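Purine nucleoside phosphorylase (Schistosoma mansoni, PDB 5TBT) catalyses the reversible phosphorolysis of purine nucleosides such as inosine and guanosine, releasing the free base and ribose 1-phosphate. Local coordinates at residues T201-D206 and V255-E260; L114-A119 and M275-I280; R86-E91 and G220-P225. All coordinates share one frame; numbering follows the deposited sequence.

In the fold
The first of the six segments, 86-91, follows strand 78-84 and waits 128 residues for its partner 220-225, which leads into helix 224-232; interaction 3 closes that loop. Before it does, the chain passes 114-119, on the central strand 112-121, and then the segment 201-206, leading into helix 205-213. Interaction 1 is completed at 255-260, leading into helix 259-283, and interaction 2 further along the same helix at 275-280. Interaction 1 is therefore nested inside the loop of interaction 2, whereas interaction 3 crosses both. All three touch bound cytidine, and interactions 2 and 3 share the sulfate; loops, strand end and helix start meet at one pocket, while 275-280 packs against the sheet away from it.

Interaction 1. Residues T201-D206 and V255-E260; sequences TYESPD and VSINHE. With CTN (4-amino-1-beta-D-ribofuranosyl-2(1H)-pyrimidinone), chain B.
I257 places its CG2 methyl squarely over one face of the Y202 ring, 4.2 Å from the centroid and 4° off the ring normal, a CH-pi contact. With its CG anti to the carbonyl carbon (chi1 -67°), Y202 aims its hydroxyl past the backbone of N258 toward H259. There the two segments share a ligand atom: O5' of the cytidine lies in the plane of the Y202 ring at its edge, hydrogen-bonded to Y202 OH at 2.7 Å and also to H259 ND1 at 3.0 Å. At the far end of the nucleoside, the cytidine amino group N4 donates to E203 OE1 at 3.2 Å, while OE2 of the same carboxylate is held by S247. One step outward, N258 is the N-cap of helix 259-283 through its bond to the backbone N of K261, consistent with holding the first turn, where H259 sits. S204 binds a backbone carbonyl of the second subunit, and F161 of that subunit packs against Y202 and meets the H259 ring. The site grips the 5'-hydroxyl and the amino group of a pyrimidine nucleoside, with a neighbouring subunit alongside, consistent with the nucleoside pocket of trimeric purine nucleoside phosphorylases.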
loop_
_atom_site.group_PDB
_atom_site.type_symbol
_atom_site.label_atom_id
_atom_site.label_comp_id
_atom_site.label_asym_id
_atom_site.label_seq_id
_atom_site.Cartn_x
_atom_site.Cartn_y
_atom_site.Cartn_z
ATOM N N THR A 201 -4.830 -8.746 -10.110
ATOM C CA THR A 201 -4.862 -8.262 -11.483
ATOM C C THR A 201 -3.442 -8.132 -12.013
ATOM O O THR A 201 -2.527 -7.738 -11.287
ATOM C CB THR A 201 -5.573 -6.912 -11.572
ATOM O OG1 THR A 201 -4.886 -5.952 -10.760
ATOM C CG2 THR A 201 -7.017 -7.037 -11.111
ATOM N N TYR A 202 -3.255 -8.481 -13.284
ATOM C CA TYR A 202 -1.956 -8.286 -13.906
ATOM C C TYR A 202 -1.611 -6.802 -13.943
ATOM O O TYR A 202 -2.485 -5.932 -13.885
ATOM C CB TYR A 202 -1.934 -8.859 -15.321
ATOM C CG TYR A 202 -2.054 -10.362 -15.378
ATOM C CD1 TYR A 202 -1.007 -11.177 -14.975
ATOM C CD2 TYR A 202 -3.213 -10.965 -15.846
ATOM C CE1 TYR A 202 -1.111 -12.551 -15.028
ATOM C CE2 TYR A 202 -3.327 -12.336 -15.905
ATOM C CZ TYR A 202 -2.275 -13.125 -15.493
ATOM O OH TYR A 202 -2.382 -14.496 -15.550
ATOM N N GLU A 203 -0.315 -6.517 -14.033
ATOM C CA GLU A 203 0.136 -5.136 -14.124
ATOM C C GLU A 203 -0.496 -4.459 -15.333
ATOM O O GLU A 203 -0.484 -4.997 -16.445
ATOM C CB GLU A 203 1.665 -5.076 -14.209
ATOM C CG GLU A 203 2.272 -5.736 -15.439
ATOM C CD GLU A 203 2.481 -7.226 -15.278
ATOM O OE1 GLU A 203 2.057 -7.779 -14.244
ATOM O OE2 GLU A 203 3.080 -7.840 -16.184
ATOM N N SER A 204 -1.090 -3.294 -15.102
ATOM C CA SER A 204 -1.733 -2.574 -16.180
ATOM C C SER A 204 -0.676 -2.016 -17.128
ATOM O O SER A 204 0.489 -1.867 -16.749
ATOM C CB SER A 204 -2.606 -1.450 -15.625
ATOM O OG SER A 204 -1.829 -0.314 -15.296
ATOM N N PRO A 205 -1.053 -1.731 -18.381
ATOM C CA PRO A 205 -0.077 -1.153 -19.322
ATOM C C PRO A 205 0.634 0.079 -18.790
ATOM O O PRO A 205 1.853 0.205 -18.960
ATOM C CB PRO A 205 -0.942 -0.828 -20.547
ATOM C CG PRO A 205 -2.015 -1.864 -20.515
ATOM C CD PRO A 205 -2.322 -2.078 -19.053
ATOM N N ASP A 206 -0.092 0.992 -18.141
ATOM C CA ASP A 206 0.536 2.197 -17.611
ATOM C C ASP A 206 1.332 1.918 -16.345
ATOM O O ASP A 206 2.334 2.595 -16.087
ATOM C CB ASP A 206 -0.521 3.269 -17.347
ATOM C CG ASP A 206 -1.223 3.709 -18.613
ATOM O OD1 ASP A 206 -0.600 4.432 -19.420
ATOM O OD2 ASP A 206 -2.400 3.334 -18.805
ATOM N N VAL A 255 -1.590 -6.307 -26.864
ATOM C CA VAL A 255 -1.692 -7.756 -26.737
ATOM C C VAL A 255 -2.026 -8.086 -25.288
ATOM O O VAL A 255 -1.404 -7.553 -24.360
ATOM C CB VAL A 255 -0.396 -8.456 -27.183
ATOM C CG1 VAL A 255 -0.347 -9.883 -26.662
ATOM C CG2 VAL A 255 -0.293 -8.448 -28.702
ATOM N N SER A 256 -2.998 -8.973 -25.095
ATOM C CA SER A 256 -3.514 -9.274 -23.771
ATOM C C SER A 256 -2.670 -10.337 -23.070
ATOM O O SER A 256 -1.847 -11.028 -23.678
ATOM C CB SER A 256 -4.965 -9.745 -23.858
ATOM O OG SER A 256 -5.058 -10.974 -24.560
ATOM N N ILE A 257 -2.894 -10.455 -21.764
ATOM C CA ILE A 257 -2.283 -11.481 -20.930
ATOM C C ILE A 257 -3.401 -12.311 -20.318
ATOM O O ILE A 257 -4.496 -11.802 -20.054
ATOM C CB ILE A 257 -1.395 -10.870 -19.821
ATOM C CG1 ILE A 257 -0.631 -9.659 -20.352
ATOM C CG2 ILE A 257 -0.426 -11.907 -19.275
ATOM C CD1 ILE A 257 0.006 -8.819 -19.263
ATOM N N ASN A 258 -3.127 -13.594 -20.094
ATOM C CA ASN A 258 -4.058 -14.438 -19.358
ATOM C C ASN A 258 -3.312 -15.647 -18.810
ATOM O O ASN A 258 -2.237 -16.011 -19.293
ATOM C CB ASN A 258 -5.253 -14.874 -20.223
ATOM C CG ASN A 258 -4.849 -15.738 -21.403
ATOM O OD1 ASN A 258 -4.478 -16.899 -21.240
ATOM N ND2 ASN A 258 -4.956 -15.182 -22.606
ATOM N N HIS A 259 -3.911 -16.265 -17.788
ATOM C CA HIS A 259 -3.271 -17.365 -17.075
ATOM C C HIS A 259 -3.064 -18.595 -17.948
ATOM O O HIS A 259 -2.172 -19.400 -17.655
ATOM C CB HIS A 259 -4.097 -17.740 -15.845
ATOM C CG HIS A 259 -3.398 -18.682 -14.914
ATOM N ND1 HIS A 259 -2.107 -18.476 -14.479
ATOM C CD2 HIS A 259 -3.810 -19.836 -14.335
ATOM C CE1 HIS A 259 -1.754 -19.461 -13.674
ATOM N NE2 HIS A 259 -2.770 -20.299 -13.567
ATOM N N GLU A 260 -3.872 -18.773 -18.998
ATOM C CA GLU A 260 -3.652 -19.896 -19.904
ATOM C C GLU A 260 -2.352 -19.726 -20.678
ATOM O O GLU A 260 -1.586 -20.685 -20.835
ATOM C CB GLU A 260 -4.828 -20.051 -20.871
ATOM C CG GLU A 260 -6.105 -20.590 -20.246
ATOM C CD GLU A 260 -6.955 -19.506 -19.609
ATOM O OE1 GLU A 260 -6.649 -19.089 -18.472
ATOM O OE2 GLU A 260 -7.928 -19.062 -20.252
HETATM O "O5'" CTN B . -0.540 -15.936 -14.131
HETATM C "C5'" CTN B . -0.756 -15.869 -12.755
HETATM C "C4'" CTN B . 0.233 -16.735 -11.992
HETATM O "O4'" CTN B . 1.553 -16.521 -12.430
HETATM C "C1'" CTN B . 2.163 -15.471 -11.716
HETATM N N1 CTN B . 2.276 -14.245 -12.513
HETATM C C6 CTN B . 2.169 -14.296 -13.813
HETATM C C5 CTN B . 2.273 -13.177 -14.574
HETATM C C4 CTN B . 2.486 -11.967 -13.984
HETATM N N3 CTN B . 2.618 -11.897 -12.671
HETATM C C2 CTN B . 2.537 -13.024 -11.902
HETATM O O2 CTN B . 2.648 -12.979 -10.678
HETATM N N4 CTN B . 2.588 -10.903 -14.781
HETATM C "C2'" CTN B . 1.282 -15.274 -10.503
HETATM O "O2'" CTN B . 2.079 -15.271 -9.341
HETATM C "C3'" CTN B . 0.233 -16.331 -10.540
HETATM O "O3'" CTN B . 0.548 -17.444 -9.732
#

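Interaction 2. Residues L114-A119 and M275-I280. With CTN (4-amino-1-beta-D-ribofuranosyl-2(1H)-pyrimidinone), chain B; SO4 (sulfate ion), chain C.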
loop_
_atom_site.group_PDB
_atom_site.type_symbol
_atom_site.label_atom_id
_atom_site.label_comp_id
_atom_site.label_asym_id
_atom_site.label_seq_id
_atom_site.Cartn_x
_atom_site.Cartn_y
_atom_site.Cartn_z
ATOM N N LEU A 114 15.147 -22.357 -2.097
ATOM C CA LEU A 114 15.145 -22.112 -3.533
ATOM C C LEU A 114 13.718 -21.859 -4.003
ATOM O O LEU A 114 12.792 -22.574 -3.611
ATOM C CB LEU A 114 15.745 -23.298 -4.293
ATOM C CG LEU A 114 17.077 -23.845 -3.767
ATOM C CD1 LEU A 114 17.454 -25.133 -4.483
ATOM C CD2 LEU A 114 18.188 -22.813 -3.894
ATOM N N ILE A 115 13.541 -20.840 -4.847
ATOM C CA ILE A 115 12.215 -20.356 -5.226
ATOM C C ILE A 115 12.164 -20.117 -6.731
ATOM O O ILE A 115 13.096 -19.544 -7.306
ATOM C CB ILE A 115 11.847 -19.057 -4.480
ATOM C CG1 ILE A 115 12.036 -19.222 -2.970
ATOM C CG2 ILE A 115 10.416 -18.637 -4.791
ATOM C CD1 ILE A 115 11.736 -17.975 -2.178
ATOM N N THR A 116 11.064 -20.534 -7.363
ATOM C CA THR A 116 10.751 -20.177 -8.741
ATOM C C THR A 116 9.375 -19.526 -8.816
ATOM O O THR A 116 8.481 -19.834 -8.023
ATOM C CB THR A 116 10.763 -21.392 -9.674
ATOM O OG1 THR A 116 9.796 -22.354 -9.228
ATOM C CG2 THR A 116 12.134 -22.027 -9.717
ATOM N N ASN A 117 9.204 -18.636 -9.789
ATOM C CA ASN A 117 7.916 -17.999 -10.009
ATOM C C ASN A 117 7.759 -17.689 -11.491
ATOM O O ASN A 117 8.718 -17.743 -12.265
ATOM C CB ASN A 117 7.760 -16.721 -9.172
ATOM C CG ASN A 117 8.769 -15.639 -9.542
ATOM O OD1 ASN A 117 8.803 -15.158 -10.677
ATOM N ND2 ASN A 117 9.576 -15.233 -8.571
ATOM N N LEU A 118 6.526 -17.366 -11.873
ATOM C CA LEU A 118 6.208 -16.809 -13.182
ATOM C C LEU A 118 6.022 -15.307 -13.037
ATOM O O LEU A 118 5.461 -14.836 -12.044
ATOM C CB LEU A 118 4.932 -17.426 -13.763
ATOM C CG LEU A 118 5.007 -18.682 -14.635
ATOM C CD1 LEU A 118 5.708 -18.407 -15.961
ATOM C CD2 LEU A 118 5.676 -19.827 -13.897
ATOM N N ALA A 119 6.491 -14.551 -14.026
ATOM C CA ALA A 119 6.469 -13.105 -13.887
ATOM C C ALA A 119 6.422 -12.442 -15.256
ATOM O O ALA A 119 6.688 -13.065 -16.287
ATOM C CB ALA A 119 7.677 -12.612 -13.090
ATOM N N MET A 275 15.580 -29.931 -14.555
ATOM C CA MET A 275 16.967 -30.360 -14.695
ATOM C C MET A 275 17.917 -29.346 -14.074
ATOM O O MET A 275 18.917 -29.717 -13.450
ATOM C CB MET A 275 17.292 -30.568 -16.175
ATOM C CG MET A 275 18.676 -31.135 -16.458
ATOM S SD MET A 275 19.901 -29.903 -16.962
ATOM C CE MET A 275 18.881 -28.467 -17.273
ATOM N N TRP A 276 17.611 -28.059 -14.232
ATOM C CA TRP A 276 18.489 -27.003 -13.739
ATOM C C TRP A 276 18.558 -27.010 -12.217
ATOM O O TRP A 276 19.647 -26.992 -11.630
ATOM C CB TRP A 276 17.983 -25.659 -14.259
ATOM C CG TRP A 276 18.901 -24.495 -14.091
ATOM C CD1 TRP A 276 20.224 -24.516 -13.754
ATOM C CD2 TRP A 276 18.552 -23.120 -14.266
ATOM N NE1 TRP A 276 20.718 -23.233 -13.706
ATOM C CE2 TRP A 276 19.710 -22.358 -14.017
ATOM C CE3 TRP A 276 17.368 -22.457 -14.606
ATOM C CZ2 TRP A 276 19.718 -20.966 -14.098
ATOM C CZ3 TRP A 276 17.377 -21.078 -14.688
ATOM C CH2 TRP A 276 18.543 -20.346 -14.433
ATOM N N PHE A 277 17.397 -27.044 -11.557
ATOM C CA PHE A 277 17.370 -26.977 -10.100
ATOM C C PHE A 277 17.850 -28.271 -9.457
ATOM O O PHE A 277 18.343 -28.249 -8.323
ATOM C CB PHE A 277 15.961 -26.630 -9.622
ATOM C CG PHE A 277 15.753 -25.166 -9.397
ATOM C CD1 PHE A 277 16.049 -24.249 -10.396
ATOM C CD2 PHE A 277 15.276 -24.698 -8.186
ATOM C CE1 PHE A 277 15.865 -22.897 -10.189
ATOM C CE2 PHE A 277 15.091 -23.346 -7.973
ATOM C CZ PHE A 277 15.391 -22.444 -8.973
ATOM N N LYS A 278 17.719 -29.402 -10.153
ATOM C CA LYS A 278 18.255 -30.650 -9.617
ATOM C C LYS A 278 19.775 -30.598 -9.531
ATOM O O LYS A 278 20.367 -31.099 -8.569
ATOM C CB LYS A 278 17.806 -31.834 -10.473
ATOM C CG LYS A 278 18.234 -33.184 -9.920
ATOM C CD LYS A 278 17.753 -34.323 -10.803
ATOM C CE LYS A 278 18.252 -35.666 -10.298
ATOM N NZ LYS A 278 17.935 -36.767 -11.247
ATOM N N GLU A 279 20.422 -29.993 -10.529
ATOM C CA GLU A 279 21.873 -29.844 -10.485
ATOM C C GLU A 279 22.289 -28.821 -9.437
ATOM O O GLU A 279 23.310 -28.995 -8.762
ATOM C CB GLU A 279 22.403 -29.449 -11.863
ATOM C CG GLU A 279 23.920 -29.416 -11.964
ATOM C CD GLU A 279 24.546 -30.796 -11.881
ATOM O OE1 GLU A 279 23.822 -31.796 -12.070
ATOM O OE2 GLU A 279 25.766 -30.886 -11.630
ATOM N N ILE A 280 21.511 -27.747 -9.287
ATOM C CA ILE A 280 21.806 -26.753 -8.259
ATOM C C ILE A 280 21.783 -27.398 -6.880
ATOM O O ILE A 280 22.718 -27.242 -6.087
ATOM C CB ILE A 280 20.818 -25.578 -8.348
ATOM C CG1 ILE A 280 21.039 -24.795 -9.638
ATOM C CG2 ILE A 280 20.964 -24.668 -7.139
ATOM C CD1 ILE A 280 20.007 -23.726 -9.884
HETATM O "O5'" CTN B . -0.540 -15.936 -14.131
HETATM C "C5'" CTN B . -0.756 -15.869 -12.755
HETATM C "C4'" CTN B . 0.233 -16.735 -11.992
HETATM O "O4'" CTN B . 1.553 -16.521 -12.430
HETATM C "C1'" CTN B . 2.163 -15.471 -11.716
HETATM N N1 CTN B . 2.276 -14.245 -12.513
HETATM C C6 CTN B . 2.169 -14.296 -13.813
HETATM C C5 CTN B . 2.273 -13.177 -14.574
HETATM C C4 CTN B . 2.486 -11.967 -13.984
HETATM N N3 CTN B . 2.618 -11.897 -12.671
HETATM C C2 CTN B . 2.537 -13.024 -11.902
HETATM O O2 CTN B . 2.648 -12.979 -10.678
HETATM N N4 CTN B . 2.588 -10.903 -14.781
HETATM C "C2'" CTN B . 1.282 -15.274 -10.503
HETATM O "O2'" CTN B . 2.079 -15.271 -9.341
HETATM C "C3'" CTN B . 0.233 -16.331 -10.540
HETATM O "O3'" CTN B . 0.548 -17.444 -9.732
HETATM S S SO4 C . 3.942 -18.258 -9.608
HETATM O O1 SO4 C . 4.792 -18.684 -10.626
HETATM O O2 SO4 C . 4.572 -17.204 -8.895
HETATM O O3 SO4 C . 2.714 -17.771 -10.186
HETATM O O4 SO4 C . 3.505 -19.272 -8.688
#
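F277 drives its ring between L114 and T116, overlapping both with its outer rim. F277 CE2 lies 3.7 Å from L114 CB, and F277 CZ comes to 3.4 Å from T116 CG2. T116 and F277 approach from opposite directions, and the methyl stands oblique to the ring. The I115 carbonyl oxygen, by contrast, lies near the ring plane at its edge, 4.1 Å from F277 CZ. The unusual first torsion of F277 (chi1 -94°), well off a staggered value, swings the ring to this position. One turn further along the helix, I280 CG2 reaches L114 CD1 at 4.4 Å, widening the apolar patch.

The axes of strand segment 114-119 and helix segment 275-280 run nearly antiparallel (168°), 11.1 Å apart at closest approach, a spacing filled by these side chains. This is a helix laid against the face of the central sheet of the phosphorylase-superfamily fold: strand 112-121 is flanked by 29-32 and 236-246, and F277 also touches V240 on the latter. The same helix also packs on helix 170-182, where I280 meets A176 and I179 and W276 NE1 is hydrogen-bonded to the A176 carbonyl oxygen.

T116 divides its two branches. CG2 is given to the phenyl ring, while OG1, between the backbone N and the carbonyl carbon (chi1 60°), is hydrogen-bonded to the G34 amide. Farther along the strand, the contact gives way to the pocket: L118 O sits above the cytidine ring, 3.3 Å from cytidine N1. Between helix and strand the chemistry is almost wholly apolar, the I115 carbonyl oxygen near the F277 ring edge being the polar exception, which suggests that cohesion rests mainly on buried hydrocarbon and shape, with T116 OG1 satisfied by the backbone N of G34.

Interaction 3. Residues R86-E91 and G220-P225. With CTN (4-amino-1-beta-D-ribofuranosyl-2(1H)-pyrimidinone), chain B; SO4 (sulfate ion), chain C.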
loop_
_atom_site.group_PDB
_atom_site.type_symbol
_atom_site.label_atom_id
_atom_site.label_comp_id
_atom_site.label_asym_id
_atom_site.label_seq_id
_atom_site.Cartn_x
_atom_site.Cartn_y
_atom_site.Cartn_z
ATOM N N ARG A 86 1.229 -23.299 -3.339
ATOM C CA ARG A 86 1.807 -22.082 -2.791
ATOM C C ARG A 86 0.748 -21.214 -2.117
ATOM O O ARG A 86 -0.419 -21.194 -2.517
ATOM C CB ARG A 86 2.501 -21.294 -3.906
ATOM C CG ARG A 86 3.537 -20.287 -3.446
ATOM C CD ARG A 86 4.410 -19.889 -4.624
ATOM N NE ARG A 86 5.329 -18.801 -4.312
ATOM C CZ ARG A 86 6.282 -18.385 -5.138
ATOM N NH1 ARG A 86 6.443 -18.972 -6.317
ATOM N NH2 ARG A 86 7.081 -17.386 -4.787
ATOM N N LEU A 87 1.174 -20.495 -1.085
ATOM C CA LEU A 87 0.330 -19.539 -0.385
ATOM C C LEU A 87 0.663 -18.144 -0.903
ATOM O O LEU A 87 1.763 -17.633 -0.668
ATOM C CB LEU A 87 0.536 -19.632 1.126
ATOM C CG LEU A 87 0.314 -20.999 1.783
ATOM C CD1 LEU A 87 0.822 -21.008 3.218
ATOM C CD2 LEU A 87 -1.154 -21.399 1.736
ATOM N N HIS A 88 -0.282 -17.536 -1.614
ATOM C CA HIS A 88 -0.128 -16.196 -2.160
ATOM C C HIS A 88 -0.967 -15.215 -1.352
ATOM O O HIS A 88 -2.069 -15.547 -0.907
ATOM C CB HIS A 88 -0.543 -16.151 -3.629
ATOM C CG HIS A 88 0.348 -16.944 -4.531
ATOM N ND1 HIS A 88 -0.089 -18.049 -5.228
ATOM C CD2 HIS A 88 1.655 -16.792 -4.849
ATOM C CE1 HIS A 88 0.910 -18.542 -5.939
ATOM N NE2 HIS A 88 1.979 -17.798 -5.727
ATOM N N MET A 89 -0.445 -13.999 -1.174
ATOM C CA MET A 89 -1.117 -13.032 -0.315
ATOM C C MET A 89 -2.320 -12.383 -0.988
ATOM O O MET A 89 -3.167 -11.808 -0.293
ATOM C CB MET A 89 -0.120 -11.971 0.154
ATOM C CG MET A 89 1.059 -12.560 0.913
ATOM S SD MET A 89 1.884 -11.421 2.040
ATOM C CE MET A 89 0.629 -11.210 3.303
ATOM N N TYR A 90 -2.430 -12.471 -2.317
ATOM C CA TYR A 90 -3.641 -11.988 -2.969
ATOM C C TYR A 90 -4.838 -12.884 -2.673
ATOM O O TYR A 90 -5.980 -12.465 -2.892
ATOM C CB TYR A 90 -3.432 -11.855 -4.486
ATOM C CG TYR A 90 -3.019 -13.122 -5.212
ATOM C CD1 TYR A 90 -3.905 -14.183 -5.368
ATOM C CD2 TYR A 90 -1.756 -13.238 -5.775
ATOM C CE1 TYR A 90 -3.534 -15.331 -6.036
ATOM C CE2 TYR A 90 -1.378 -14.382 -6.450
ATOM C CZ TYR A 90 -2.271 -15.424 -6.577
ATOM O OH TYR A 90 -1.897 -16.565 -7.248
ATOM N N GLU A 91 -4.603 -14.105 -2.188
ATOM C CA GLU A 91 -5.697 -14.957 -1.739
ATOM C C GLU A 91 -6.301 -14.473 -0.431
ATOM O O GLU A 91 -7.423 -14.865 -0.096
ATOM C CB GLU A 91 -5.215 -16.399 -1.584
ATOM C CG GLU A 91 -5.080 -17.148 -2.897
ATOM C CD GLU A 91 -6.424 -17.502 -3.508
ATOM O OE1 GLU A 91 -7.413 -17.608 -2.752
ATOM O OE2 GLU A 91 -6.494 -17.673 -4.742
ATOM N N GLY A 220 5.940 -9.382 -10.465
ATOM C CA GLY A 220 5.169 -10.565 -10.137
ATOM C C GLY A 220 4.451 -10.399 -8.815
ATOM O O GLY A 220 4.591 -9.385 -8.126
ATOM N N MET A 221 3.690 -11.434 -8.456
ATOM C CA MET A 221 2.752 -11.373 -7.341
ATOM C C MET A 221 3.160 -12.225 -6.143
ATOM O O MET A 221 2.322 -12.479 -5.269
ATOM C CB MET A 221 1.355 -11.803 -7.798
ATOM C CG MET A 221 0.778 -11.015 -8.961
ATOM S SD MET A 221 -0.826 -11.672 -9.474
ATOM C CE MET A 221 -1.044 -10.846 -11.049
ATOM N N SER A 222 4.406 -12.679 -6.069
ATOM C CA SER A 222 4.783 -13.639 -5.033
ATOM C C SER A 222 6.221 -13.374 -4.599
ATOM O O SER A 222 6.785 -12.301 -4.844
ATOM C CB SER A 222 4.587 -15.077 -5.549
ATOM O OG SER A 222 5.570 -15.416 -6.512
ATOM N N THR A 223 6.796 -14.360 -3.899
ATOM C CA THR A 223 8.229 -14.505 -3.652
ATOM C C THR A 223 8.791 -13.543 -2.611
ATOM O O THR A 223 9.468 -13.978 -1.675
ATOM C CB THR A 223 9.009 -14.357 -4.962
ATOM O OG1 THR A 223 8.563 -15.353 -5.892
ATOM C CG2 THR A 223 10.498 -14.534 -4.714
ATOM N N VAL A 224 8.543 -12.239 -2.779
ATOM C CA VAL A 224 9.084 -11.254 -1.835
ATOM C C VAL A 224 8.674 -11.535 -0.397
ATOM O O VAL A 224 9.518 -11.389 0.501
ATOM C CB VAL A 224 8.729 -9.831 -2.295
ATOM C CG1 VAL A 224 9.006 -8.824 -1.192
ATOM C CG2 VAL A 224 9.514 -9.470 -3.545
ATOM N N PRO A 225 7.426 -11.920 -0.084
ATOM C CA PRO A 225 7.119 -12.260 1.318
ATOM C C PRO A 225 7.968 -13.397 1.862
ATOM O O PRO A 225 8.447 -13.317 3.000
ATOM C CB PRO A 225 5.633 -12.640 1.268
ATOM C CG PRO A 225 5.096 -11.912 0.086
ATOM C CD PRO A 225 6.207 -11.912 -0.919
HETATM O "O5'" CTN B . -0.540 -15.936 -14.131
HETATM C "C5'" CTN B . -0.756 -15.869 -12.755
HETATM C "C4'" CTN B . 0.233 -16.735 -11.992
HETATM O "O4'" CTN B . 1.553 -16.521 -12.430
HETATM C "C1'" CTN B . 2.163 -15.471 -11.716
HETATM N N1 CTN B . 2.276 -14.245 -12.513
HETATM C C6 CTN B . 2.169 -14.296 -13.813
HETATM C C5 CTN B . 2.273 -13.177 -14.574
HETATM C C4 CTN B . 2.486 -11.967 -13.984
HETATM N N3 CTN B . 2.618 -11.897 -12.671
HETATM C C2 CTN B . 2.537 -13.024 -11.902
HETATM O O2 CTN B . 2.648 -12.979 -10.678
HETATM N N4 CTN B . 2.588 -10.903 -14.781
HETATM C "C2'" CTN B . 1.282 -15.274 -10.503
HETATM O "O2'" CTN B . 2.079 -15.271 -9.341
HETATM C "C3'" CTN B . 0.233 -16.331 -10.540
HETATM O "O3'" CTN B . 0.548 -17.444 -9.732
HETATM S S SO4 C . 3.942 -18.258 -9.608
HETATM O O1 SO4 C . 4.792 -18.684 -10.626
HETATM O O2 SO4 C . 4.572 -17.204 -8.895
HETATM O O3 SO4 C . 2.714 -17.771 -10.186
HETATM O O4 SO4 C . 3.505 -19.272 -8.688
HETATM O O HOH W 1 2.266 -13.346 -2.126
HETATM O O HOH W 2 0.268 -11.471 -3.506
#
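With its CG anti to the backbone N (chi1 -160°) and its chain extended out to NE, R86 brings its guanidinium face beneath S222 OG and its NH2 edge up to T223. S222 turns OG into the position between its own backbone N and carbonyl carbon (chi1 72°), which leaves that oxygen over the guanidinium. R86 NH2 donates instead to T223 OG1 at 2.7 Å, with a bent N-H...O angle of 135°; the acceptor is tilted slightly from the guanidinium plane and also takes a hydrogen bond from N117 ND2. S222 OG donates to sulfate O2 at 3.1 Å. The sulfate probably comes from the crystallisation liquor, but its place beside the nucleoside is consistent with the phosphate site of this family. On the sugar side, M221 CB meets the Y90 ring edge, 4.0 Å from Y90 CD2, and M221 SD forms an oblique Met-aromatic contact, 4.8 Å from the ring centroid. F161 of the second subunit stands almost perpendicular to the same ring. M221 N makes a weak hydrogen bond to cytidine O2. Two waters donate to M221 O, one accepting from M89 N, the other weakly from Y90 N. Farther out, M89 and P225 slide past each other, M89 SD 3.8 Å from P225 CG.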